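Local structure of tyrosinase (Aspergillus oryzae, 6JU8) at residues P148-A153 / W373-N378; E167-I172 / R260-L265; F301-Y306 / N327-H332. The protein probably catalyses, as the copper-containing part of a longer tyrosinase, the O2-dependent conversion of L-tyrosine and L-dopa to L-dopaquinone in melanin biosynthesis. The protein carries 1 engineered substitution. All coordinates share one frame; numbering follows the deposited sequence.

Contact 1: P148-A153 / W373-N378. With CU (copper (II) ion), chain D.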
loop_
_atom_site.group_PDB
_atom_site.type_symbol
_atom_site.label_atom_id
_atom_site.label_comp_id
_atom_site.label_asym_id
_atom_site.label_seq_id
_atom_site.Cartn_x
_atom_site.Cartn_y
_atom_site.Cartn_z
ATOM N N PRO A 148 23.323 -3.529 -2.328
ATOM C CA PRO A 148 23.211 -2.137 -1.860
ATOM C C PRO A 148 22.736 -2.022 -0.420
ATOM O O PRO A 148 22.086 -2.914 0.124
ATOM C CB PRO A 148 22.159 -1.541 -2.788
ATOM C CG PRO A 148 22.136 -2.453 -3.980
ATOM C CD PRO A 148 22.372 -3.833 -3.411
ATOM N N TYR A 149 23.064 -0.874 0.193
ATOM C CA TYR A 149 22.614 -0.594 1.558
ATOM C C TYR A 149 21.551 0.491 1.543
ATOM O O TYR A 149 21.576 1.409 0.710
ATOM C CB TYR A 149 23.784 -0.247 2.501
ATOM C CG TYR A 149 24.487 1.050 2.181
ATOM C CD1 TYR A 149 24.057 2.252 2.741
ATOM C CD2 TYR A 149 25.588 1.063 1.331
ATOM C CE1 TYR A 149 24.698 3.449 2.460
ATOM C CE2 TYR A 149 26.238 2.258 1.028
ATOM C CZ TYR A 149 25.790 3.437 1.595
ATOM O OH TYR A 149 26.433 4.620 1.282
ATOM N N TRP A 150 20.633 0.393 2.517
ATOM C CA TRP A 150 19.689 1.488 2.751
ATOM C C TRP A 150 20.220 2.425 3.824
ATOM O O TRP A 150 20.338 2.048 4.994
ATOM C CB TRP A 150 18.336 0.926 3.181
ATOM C CG TRP A 150 17.383 1.985 3.664
ATOM C CD1 TRP A 150 17.145 3.203 3.101
ATOM C CD2 TRP A 150 16.546 1.873 4.827
ATOM N NE1 TRP A 150 16.208 3.873 3.857
ATOM C CE2 TRP A 150 15.828 3.087 4.916
ATOM C CE3 TRP A 150 16.356 0.889 5.802
ATOM C CZ2 TRP A 150 14.913 3.343 5.939
ATOM C CZ3 TRP A 150 15.450 1.144 6.823
ATOM C CH2 TRP A 150 14.747 2.362 6.884
ATOM N N ASP A 151 20.557 3.641 3.409
ATOM C CA ASP A 151 21.047 4.625 4.371
ATOM C C ASP A 151 19.869 5.277 5.083
ATOM O O ASP A 151 19.336 6.317 4.681
ATOM C CB ASP A 151 21.945 5.675 3.708
ATOM C CG ASP A 151 22.777 6.386 4.782
ATOM O OD1 ASP A 151 22.368 6.398 5.954
ATOM O OD2 ASP A 151 23.861 6.893 4.418
ATOM N N PHE A 152 19.439 4.623 6.162
ATOM C CA PHE A 152 18.267 5.083 6.914
ATOM C C PHE A 152 18.521 6.421 7.610
ATOM O O PHE A 152 17.563 7.048 8.092
ATOM C CB PHE A 152 17.756 4.017 7.893
ATOM C CG PHE A 152 18.782 3.501 8.876
ATOM C CD1 PHE A 152 19.301 4.328 9.867
ATOM C CD2 PHE A 152 19.250 2.191 8.803
ATOM C CE1 PHE A 152 20.254 3.836 10.765
ATOM C CE2 PHE A 152 20.169 1.670 9.705
ATOM C CZ PHE A 152 20.674 2.517 10.690
ATOM N N ALA A 153 19.774 6.868 7.703
ATOM C CA ALA A 153 20.131 8.087 8.413
ATOM C C ALA A 153 20.470 9.240 7.479
ATOM O O ALA A 153 20.775 10.332 7.970
ATOM C CB ALA A 153 21.282 7.797 9.357
ATOM N N TRP A 373 17.320 -7.000 4.505
ATOM C CA TRP A 373 18.702 -7.204 4.100
ATOM C C TRP A 373 19.391 -5.886 3.792
ATOM O O TRP A 373 20.592 -5.748 3.985
ATOM C CB TRP A 373 18.687 -8.109 2.862
ATOM C CG TRP A 373 17.858 -9.350 3.055
ATOM C CD1 TRP A 373 16.542 -9.529 2.709
ATOM C CD2 TRP A 373 18.292 -10.600 3.623
ATOM N NE1 TRP A 373 16.127 -10.801 3.042
ATOM C CE2 TRP A 373 17.194 -11.478 3.596
ATOM C CE3 TRP A 373 19.515 -11.063 4.154
ATOM C CZ2 TRP A 373 17.276 -12.786 4.070
ATOM C CZ3 TRP A 373 19.592 -12.367 4.630
ATOM C CH2 TRP A 373 18.469 -13.227 4.589
ATOM N N LEU A 374 18.612 -4.929 3.293
ATOM C CA LEU A 374 19.139 -3.586 2.990
ATOM C C LEU A 374 19.416 -2.803 4.257
ATOM O O LEU A 374 20.441 -2.118 4.362
ATOM C CB LEU A 374 18.132 -2.857 2.100
ATOM C CG LEU A 374 17.689 -3.573 0.828
ATOM C CD1 LEU A 374 16.681 -2.710 0.077
ATOM C CD2 LEU A 374 18.855 -3.958 -0.076
ATOM N N HIS A 375 18.530 -2.964 5.233
ATOM C CA HIS A 375 18.783 -2.440 6.582
ATOM C C HIS A 375 20.052 -3.047 7.158
ATOM O O HIS A 375 20.956 -2.341 7.640
ATOM C CB HIS A 375 17.566 -2.761 7.457
ATOM C CG HIS A 375 17.682 -2.315 8.874
ATOM N ND1 HIS A 375 18.180 -1.084 9.238
ATOM C CD2 HIS A 375 17.285 -2.955 10.017
ATOM C CE1 HIS A 375 18.111 -1.000 10.564
ATOM N NE2 HIS A 375 17.579 -2.111 11.072
ATOM N N HIS A 376 20.141 -4.396 7.137
ATOM C CA HIS A 376 21.336 -5.002 7.715
ATOM C C HIS A 376 22.584 -4.709 6.910
ATOM O O HIS A 376 23.675 -4.677 7.484
ATOM C CB HIS A 376 21.118 -6.519 7.902
ATOM C CG HIS A 376 20.526 -6.713 9.283
ATOM N ND1 HIS A 376 21.321 -6.611 10.405
ATOM C CD2 HIS A 376 19.256 -6.827 9.724
ATOM C CE1 HIS A 376 20.561 -6.725 11.480
ATOM N NE2 HIS A 376 19.277 -6.860 11.098
ATOM N N CYS A 377 22.474 -4.432 5.619
ATOM C CA CYS A 377 23.637 -3.989 4.875
ATOM C C CYS A 377 24.135 -2.654 5.419
ATOM O O CYS A 377 25.360 -2.476 5.633
ATOM C CB CYS A 377 23.303 -3.998 3.369
ATOM S SG CYS A 377 24.847 -3.766 2.431
ATOM N N ASN A 378 23.235 -1.728 5.768
ATOM C CA ASN A 378 23.704 -0.498 6.407
ATOM C C ASN A 378 24.192 -0.728 7.830
ATOM O O ASN A 378 25.140 -0.058 8.259
ATOM C CB ASN A 378 22.626 0.603 6.432
ATOM C CG ASN A 378 23.275 1.955 6.687
ATOM O OD1 ASN A 378 24.300 2.278 6.057
ATOM N ND2 ASN A 378 22.740 2.749 7.596
HETATM CU CU CU D . 17.748 -6.630 12.130
HETATM O O HOH W 1 23.838 5.458 7.981
HETATM O O HOH W 2 17.844 -8.719 13.016
#
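Asn378 extends from helix 371-389 into the loop 148-153 and meets Trp150, Tyr149 and Phe152 in turn. Its CB rests against the loop backbone, 3.1 Å from Trp150 O. CG stands anti to the backbone N (chi1 -162°), which carries the amide past that carbonyl toward two aromatic rings. On one branch, OD1 approaches the Tyr149 ring obliquely, 3.3 Å from Tyr149 CD1, with ring and amide planes only 16° apart; the same oxygen is hydrogen-bonded to Arg381 on the next turn of the helix. On the other branch, ND2 lies over one face of the Phe152 ring, displaced toward its rim and 3.5 Å from Phe152 CE2, the amide standing almost upright on the ring. ND2 also gives a 2.9 Å hydrogen bond to water 1, which in turn donates to Asp151 OD1; that carboxylate oxygen closes an Asx turn by accepting from Ala153 N, and OD2 is hydrogen-bonded to Tyr456 OH. One turn back along the helix, Leu374 O accepts from Trp150 N over 3.1 Å in a nearly straight bond (177°). Leu374 O also takes the helical bond from Asn378 N, the two donors arriving from opposite faces of its carbonyl plane. His375 brings ND1 within 3.4 Å of Phe152 CE2, while His376, pointing away from the loop, binds copper through NE2 together with His332 and His336. Within this buried interface, Arg381 at OD1 and water 1 at ND2 define which way round the amide sits, whereas Pro148 O, packed against Leu374 and Cys377, is buried without a polar partner.

Contact 2: E167-I172 / R260-L265. With NO3 (nitrate ion), chain E.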
loop_
_atom_site.group_PDB
_atom_site.type_symbol
_atom_site.label_atom_id
_atom_site.label_comp_id
_atom_site.label_asym_id
_atom_site.label_seq_id
_atom_site.Cartn_x
_atom_site.Cartn_y
_atom_site.Cartn_z
ATOM N N GLU A 167 14.163 14.889 4.596
ATOM C CA GLU A 167 13.343 13.765 5.018
ATOM C C GLU A 167 14.101 12.439 4.934
ATOM O O GLU A 167 14.658 12.134 3.863
ATOM C CB GLU A 167 12.078 13.620 4.135
ATOM C CG GLU A 167 11.036 12.652 4.654
ATOM C CD GLU A 167 9.905 12.255 3.731
ATOM O OE1 GLU A 167 9.924 12.514 2.507
ATOM O OE2 GLU A 167 8.911 11.634 4.207
ATOM N N LEU A 168 14.126 11.603 5.974
ATOM C CA LEU A 168 14.561 10.226 5.819
ATOM C C LEU A 168 13.459 9.445 5.126
ATOM O O LEU A 168 12.265 9.722 5.306
ATOM C CB LEU A 168 14.865 9.647 7.202
ATOM C CG LEU A 168 15.839 10.427 8.086
ATOM C CD1 LEU A 168 15.935 9.763 9.453
ATOM C CD2 LEU A 168 17.203 10.495 7.412
ATOM N N ARG A 169 13.826 8.470 4.310
ATOM C CA ARG A 169 12.815 7.744 3.551
ATOM C C ARG A 169 13.223 6.295 3.364
ATOM O O ARG A 169 14.419 5.990 3.207
ATOM C CB ARG A 169 12.639 8.319 2.138
ATOM C CG ARG A 169 12.132 9.767 2.105
ATOM C CD ARG A 169 11.913 10.147 0.638
ATOM N NE ARG A 169 11.709 11.590 0.481
ATOM C CZ ARG A 169 11.749 12.173 -0.713
ATOM N NH1 ARG A 169 12.005 11.432 -1.794
ATOM N NH2 ARG A 169 11.544 13.484 -0.800
ATOM N N LEU A 170 12.223 5.410 3.279
ATOM C CA LEU A 170 12.525 4.097 2.689
ATOM C C LEU A 170 13.114 4.231 1.285
ATOM O O LEU A 170 12.846 5.188 0.563
ATOM C CB LEU A 170 11.259 3.243 2.572
ATOM C CG LEU A 170 10.516 2.902 3.852
ATOM C CD1 LEU A 170 9.414 1.867 3.622
ATOM C CD2 LEU A 170 11.424 2.454 4.971
ATOM N N PRO A 171 13.903 3.261 0.833
ATOM C CA PRO A 171 14.457 3.339 -0.535
ATOM C C PRO A 171 13.372 3.530 -1.589
ATOM O O PRO A 171 12.291 2.918 -1.535
ATOM C CB PRO A 171 15.056 1.938 -0.743
ATOM C CG PRO A 171 15.417 1.500 0.642
ATOM C CD PRO A 171 14.301 2.025 1.535
ATOM N N ILE A 172 13.726 4.325 -2.598
ATOM C CA ILE A 172 12.852 4.468 -3.770
ATOM C C ILE A 172 12.347 3.108 -4.230
ATOM O O ILE A 172 11.143 2.867 -4.406
ATOM C CB ILE A 172 13.586 5.174 -4.923
ATOM C CG1 ILE A 172 14.047 6.600 -4.568
ATOM C CG2 ILE A 172 12.717 5.201 -6.160
ATOM C CD1 ILE A 172 15.138 7.143 -5.475
ATOM N N ARG A 260 3.608 5.489 6.136
ATOM C CA ARG A 260 3.584 5.450 7.605
ATOM C C ARG A 260 4.989 5.150 8.118
ATOM O O ARG A 260 5.431 5.683 9.129
ATOM C CB ARG A 260 2.565 4.415 8.089
ATOM C CG ARG A 260 2.230 4.609 9.574
ATOM C CD ARG A 260 0.842 4.030 9.862
ATOM N NE ARG A 260 -0.167 4.975 9.390
ATOM C CZ ARG A 260 -1.394 5.109 9.837
ATOM N NH1 ARG A 260 -1.856 4.297 10.778
ATOM N NH2 ARG A 260 -2.182 6.060 9.341
ATOM N N ALA A 261 5.727 4.287 7.403
ATOM C CA ALA A 261 7.121 4.000 7.760
ATOM C C ALA A 261 7.955 5.279 7.675
ATOM O O ALA A 261 8.725 5.612 8.566
ATOM C CB ALA A 261 7.704 2.966 6.823
ATOM N N ASN A 262 7.770 6.067 6.613
ATOM C CA ASN A 262 8.524 7.304 6.495
ATOM C C ASN A 262 8.147 8.292 7.598
ATOM O O ASN A 262 9.030 8.955 8.177
ATOM C CB ASN A 262 8.301 7.970 5.140
ATOM C CG ASN A 262 9.003 7.272 4.002
ATOM O OD1 ASN A 262 9.735 6.306 4.215
ATOM N ND2 ASN A 262 8.782 7.754 2.786
ATOM N N LEU A 263 6.863 8.369 7.951
ATOM C CA LEU A 263 6.463 9.222 9.069
ATOM C C LEU A 263 7.196 8.808 10.350
ATOM O O LEU A 263 7.716 9.653 11.091
ATOM C CB LEU A 263 4.948 9.102 9.297
ATOM C CG LEU A 263 4.353 9.931 10.430
ATOM C CD1 LEU A 263 4.443 11.427 10.131
ATOM C CD2 LEU A 263 2.886 9.551 10.656
ATOM N N ALA A 264 7.232 7.507 10.640
ATOM C CA ALA A 264 7.880 7.007 11.841
ATOM C C ALA A 264 9.375 7.304 11.832
ATOM O O ALA A 264 9.934 7.666 12.859
ATOM C CB ALA A 264 7.680 5.495 11.937
ATOM N N LEU A 265 10.057 7.140 10.703
ATOM C CA LEU A 265 11.486 7.433 10.622
ATOM C C LEU A 265 11.757 8.873 11.027
ATOM O O LEU A 265 12.742 9.118 11.734
ATOM C CB LEU A 265 12.028 7.152 9.225
ATOM C CG LEU A 265 12.029 5.713 8.739
ATOM C CD1 LEU A 265 12.339 5.726 7.240
ATOM C CD2 LEU A 265 13.052 4.873 9.476
HETATM N N NO3 E . -0.131 5.471 5.828
HETATM O O1 NO3 E . -0.179 5.888 4.671
HETATM O O2 NO3 E . -0.097 4.286 6.129
HETATM O O3 NO3 E . -0.162 6.362 6.707
HETATM O O HOH W 3 6.713 10.254 3.275
HETATM O O HOH W 4 10.244 6.479 0.449
#
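The amide of Asn262 carries Arg169 over one of its faces, where CB of Arg169 lies 4.0 Å from Asn262 ND2, and the Glu167 carboxylate, in one of its two modelled conformers, stands nearly perpendicular to it (78° between planes). At the rim of the amide, OD1 accepts from Leu170 N over 2.8 Å; the N-H points almost straight at the oxygen (171°), though the nitrogen is tilted 27° from the carbonyl plane. ND2 donates to two waters: water 4, which also donates to Leu170 O, and water 3, which reaches Glu167 OE2. One side chain thus grips the loop at both main-chain polar atoms of Leu170, one directly and the other through water. The Arg169 chain runs extended to NE, which in that conformer forms a 2.9 Å salt bridge with Glu167 OE1. Tyr246 of the second subunit completes this cluster, hydrogen-bonding to Glu167 OE1 and making a cation-pi contact with Arg169. Beside these polar groups, the branched tip of Leu170 straddles the helix surface: CD1 is 3.8 Å from Ala261 CB, and CD2 is 4.1 Å from Leu265 CD1. Leu168 adds its CB at 4.3 Å from Leu265 CB. Near the helix start, Arg260 NE donates over 3.0 Å to O3 of a nitrate, probably from the crystallisation liquor, which Arg260 of the second subunit also binds. The arrangement is that of an irregular loop pinned to a helix by an asparagine side chain, its leucines on the helix and its polar cluster facing the second subunit, and here it forms part of the dimer interface, about 13 Å from copper at its Leu265 side chain.

Contact 3: F301-Y306 / N327-H332. With CU (copper (II) ion), chain D.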
loop_
_atom_site.group_PDB
_atom_site.type_symbol
_atom_site.label_atom_id
_atom_site.label_comp_id
_atom_site.label_asym_id
_atom_site.label_seq_id
_atom_site.Cartn_x
_atom_site.Cartn_y
_atom_site.Cartn_z
ATOM N N PHE A 301 29.446 -0.552 22.059
ATOM C CA PHE A 301 29.014 -0.185 20.705
ATOM C C PHE A 301 28.042 -1.228 20.159
ATOM O O PHE A 301 27.040 -0.891 19.528
ATOM C CB PHE A 301 30.243 -0.099 19.794
ATOM C CG PHE A 301 29.907 -0.091 18.331
ATOM C CD1 PHE A 301 29.442 1.071 17.721
ATOM C CD2 PHE A 301 30.024 -1.251 17.576
ATOM C CE1 PHE A 301 29.052 1.084 16.392
ATOM C CE2 PHE A 301 29.673 -1.230 16.237
ATOM C CZ PHE A 301 29.196 -0.074 15.653
ATOM N N SER A 302 28.370 -2.499 20.358
ATOM C CA SER A 302 27.803 -3.575 19.564
ATOM C C SER A 302 26.427 -4.059 19.999
ATOM O O SER A 302 25.725 -4.654 19.163
ATOM C CB SER A 302 28.740 -4.819 19.584
ATOM O OG SER A 302 28.897 -5.302 20.907
ATOM N N SER A 303 26.053 -3.902 21.269
ATOM C CA SER A 303 24.894 -4.674 21.742
ATOM C C SER A 303 24.151 -4.000 22.870
ATOM O O SER A 303 24.750 -3.340 23.736
ATOM C CB SER A 303 25.362 -6.066 22.214
ATOM O OG SER A 303 24.281 -6.887 22.620
ATOM N N THR A 304 22.847 -4.309 22.920
ATOM C CA THR A 304 22.020 -3.995 24.085
ATOM C C THR A 304 22.459 -4.758 25.320
ATOM O O THR A 304 22.062 -4.403 26.444
ATOM C CB THR A 304 20.533 -4.301 23.783
ATOM O OG1 THR A 304 20.425 -5.622 23.254
ATOM C CG2 THR A 304 20.005 -3.335 22.726
ATOM N N ARG A 305 23.291 -5.799 25.217
ATOM C CA ARG A 305 23.646 -6.569 26.410
ATOM C C ARG A 305 24.535 -5.793 27.368
ATOM O O ARG A 305 24.586 -6.109 28.566
ATOM C CB ARG A 305 24.330 -7.890 26.007
ATOM C CG ARG A 305 24.633 -8.756 27.229
ATOM C CD ARG A 305 25.260 -10.080 26.880
ATOM N NE ARG A 305 24.355 -10.988 26.187
ATOM C CZ ARG A 305 24.465 -12.308 26.199
ATOM N NH1 ARG A 305 23.576 -13.024 25.507
ATOM N NH2 ARG A 305 25.431 -12.916 26.895
ATOM N N TYR A 306 25.271 -4.800 26.845
ATOM C CA TYR A 306 26.315 -4.205 27.691
ATOM C C TYR A 306 25.720 -3.566 28.930
ATOM O O TYR A 306 26.232 -3.761 30.021
ATOM C CB TYR A 306 27.126 -3.167 26.914
ATOM C CG TYR A 306 28.434 -2.805 27.582
ATOM C CD1 TYR A 306 29.585 -3.533 27.319
ATOM C CD2 TYR A 306 28.519 -1.733 28.472
ATOM C CE1 TYR A 306 30.791 -3.215 27.908
ATOM C CE2 TYR A 306 29.729 -1.400 29.062
ATOM C CZ TYR A 306 30.850 -2.148 28.783
ATOM O OH TYR A 306 32.071 -1.854 29.346
ATOM N N ASN A 327 23.590 2.572 21.447
ATOM C CA ASN A 327 24.408 1.584 20.745
ATOM C C ASN A 327 23.802 1.161 19.400
ATOM O O ASN A 327 22.632 1.396 19.092
ATOM C CB ASN A 327 24.640 0.384 21.667
ATOM C CG ASN A 327 23.393 -0.414 21.929
ATOM O OD1 ASN A 327 22.933 -1.151 21.066
ATOM N ND2 ASN A 327 22.824 -0.288 23.131
ATOM N N LEU A 328 24.626 0.499 18.582
ATOM C CA LEU A 328 24.237 0.081 17.246
ATOM C C LEU A 328 22.989 -0.800 17.227
ATOM O O LEU A 328 22.061 -0.629 16.421
ATOM C CB LEU A 328 25.385 -0.738 16.632
ATOM C CG LEU A 328 25.111 -1.338 15.249
ATOM C CD1 LEU A 328 25.220 -0.246 14.188
ATOM C CD2 LEU A 328 26.088 -2.474 14.971
ATOM N N GLU A 329 22.936 -1.778 18.141
ATOM C CA GLU A 329 21.826 -2.727 18.122
ATOM C C GLU A 329 20.523 -2.023 18.507
ATOM O O GLU A 329 19.489 -2.283 17.884
ATOM C CB GLU A 329 22.102 -3.882 19.081
ATOM C CG GLU A 329 21.065 -4.988 18.991
ATOM C CD GLU A 329 21.406 -6.215 19.810
ATOM O OE1 GLU A 329 22.331 -6.210 20.653
ATOM O OE2 GLU A 329 20.679 -7.211 19.621
ATOM N N ALA A 330 20.571 -1.144 19.499
ATOM C CA ALA A 330 19.390 -0.390 19.936
ATOM C C ALA A 330 18.872 0.488 18.808
ATOM O O ALA A 330 17.661 0.604 18.581
ATOM C CB ALA A 330 19.756 0.424 21.182
ATOM N N ILE A 331 19.765 1.202 18.108
ATOM C CA ILE A 331 19.309 2.014 16.979
ATOM C C ILE A 331 18.624 1.111 15.957
ATOM O O ILE A 331 17.529 1.369 15.455
ATOM C CB ILE A 331 20.447 2.805 16.314
ATOM C CG1 ILE A 331 21.020 3.865 17.272
ATOM C CG2 ILE A 331 19.979 3.443 15.017
ATOM C CD1 ILE A 331 22.232 4.605 16.735
ATOM N N HIS A 332 19.302 0.019 15.603
ATOM C CA HIS A 332 18.792 -0.965 14.654
ATOM C C HIS A 332 17.421 -1.490 15.052
ATOM O O HIS A 332 16.580 -1.709 14.168
ATOM C CB HIS A 332 19.813 -2.100 14.560
ATOM C CG HIS A 332 19.278 -3.490 14.441
ATOM N ND1 HIS A 332 18.860 -4.243 15.525
ATOM C CD2 HIS A 332 19.151 -4.297 13.361
ATOM C CE1 HIS A 332 18.488 -5.442 15.102
ATOM N NE2 HIS A 332 18.648 -5.514 13.773
HETATM CU CU CU D . 17.748 -6.630 12.130
HETATM O O HOH W 5 18.382 -6.074 21.497
HETATM O O HOH W 2 17.844 -8.719 13.016
#
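Glu329 OE1 is gripped by two donors of the facing turn: Ser303 OG at 2.9 Å, nearly along the C-O axis, and Thr304 N at 3.0 Å, from above the carboxylate plane. This is the start of helix 328-340, one of the helices that carry copper ligands in the tyrosinase core, with Asn327 as its N-cap. Glu329 reaches the turn with its chain extended beyond CG, and its OE2 accepts from Asn99 N. Ser303 OG is itself held, since Arg305 N donates to it over 3.0 Å and closes an ST turn. Thr304 OG1 accepts a hydrogen bond from water 5 and is also hydrogen-bonded to Asn99. At the cap, Asn327 CG sits between the backbone N and the carbonyl carbon (chi1 69°), which turns OD1 back to accept from Ala330 N at 2.8 Å. One residue on, Leu328 N donates to Phe301 O over 2.9 Å, tying the end of helix 298-302 to the new helix. Leu328 CB lies over one face of the Phe301 ring, 4.2 Å from its centroid, in a CH-pi contact; Trp386 also stacks on this ring. The first turn then positions the metal ligand: His332 ND1 donates over 3.1 Å to a lone pair of Glu329 O, in the plane of the imidazole, while His332 NE2 binds copper at 2.2 Å.

How the contacts relate
All three contacts lie in the common central domain of tyrosinase. Along the chain, contact 1 closes a long loop enclosing the other two, contact 2 closing before contact 3 opens. The centre of contact 1 lies about 6 Å from the centre of the fold, about 13 Å from that of contact 2 and about 16 Å from that of contact 3. Trp150 NE1 probably hydrogen-bonds to Arg169 O, linking contacts 1 and 2. Helices 371-389 and 328-340 join contacts 1 and 3 by a probable bond from His375 NE2 to His332 O and a shared copper ion. Contacts 2 and 3, centres about 22 Å apart, do not touch; contact 1 touches both, between the dimer-facing loop and the metal site.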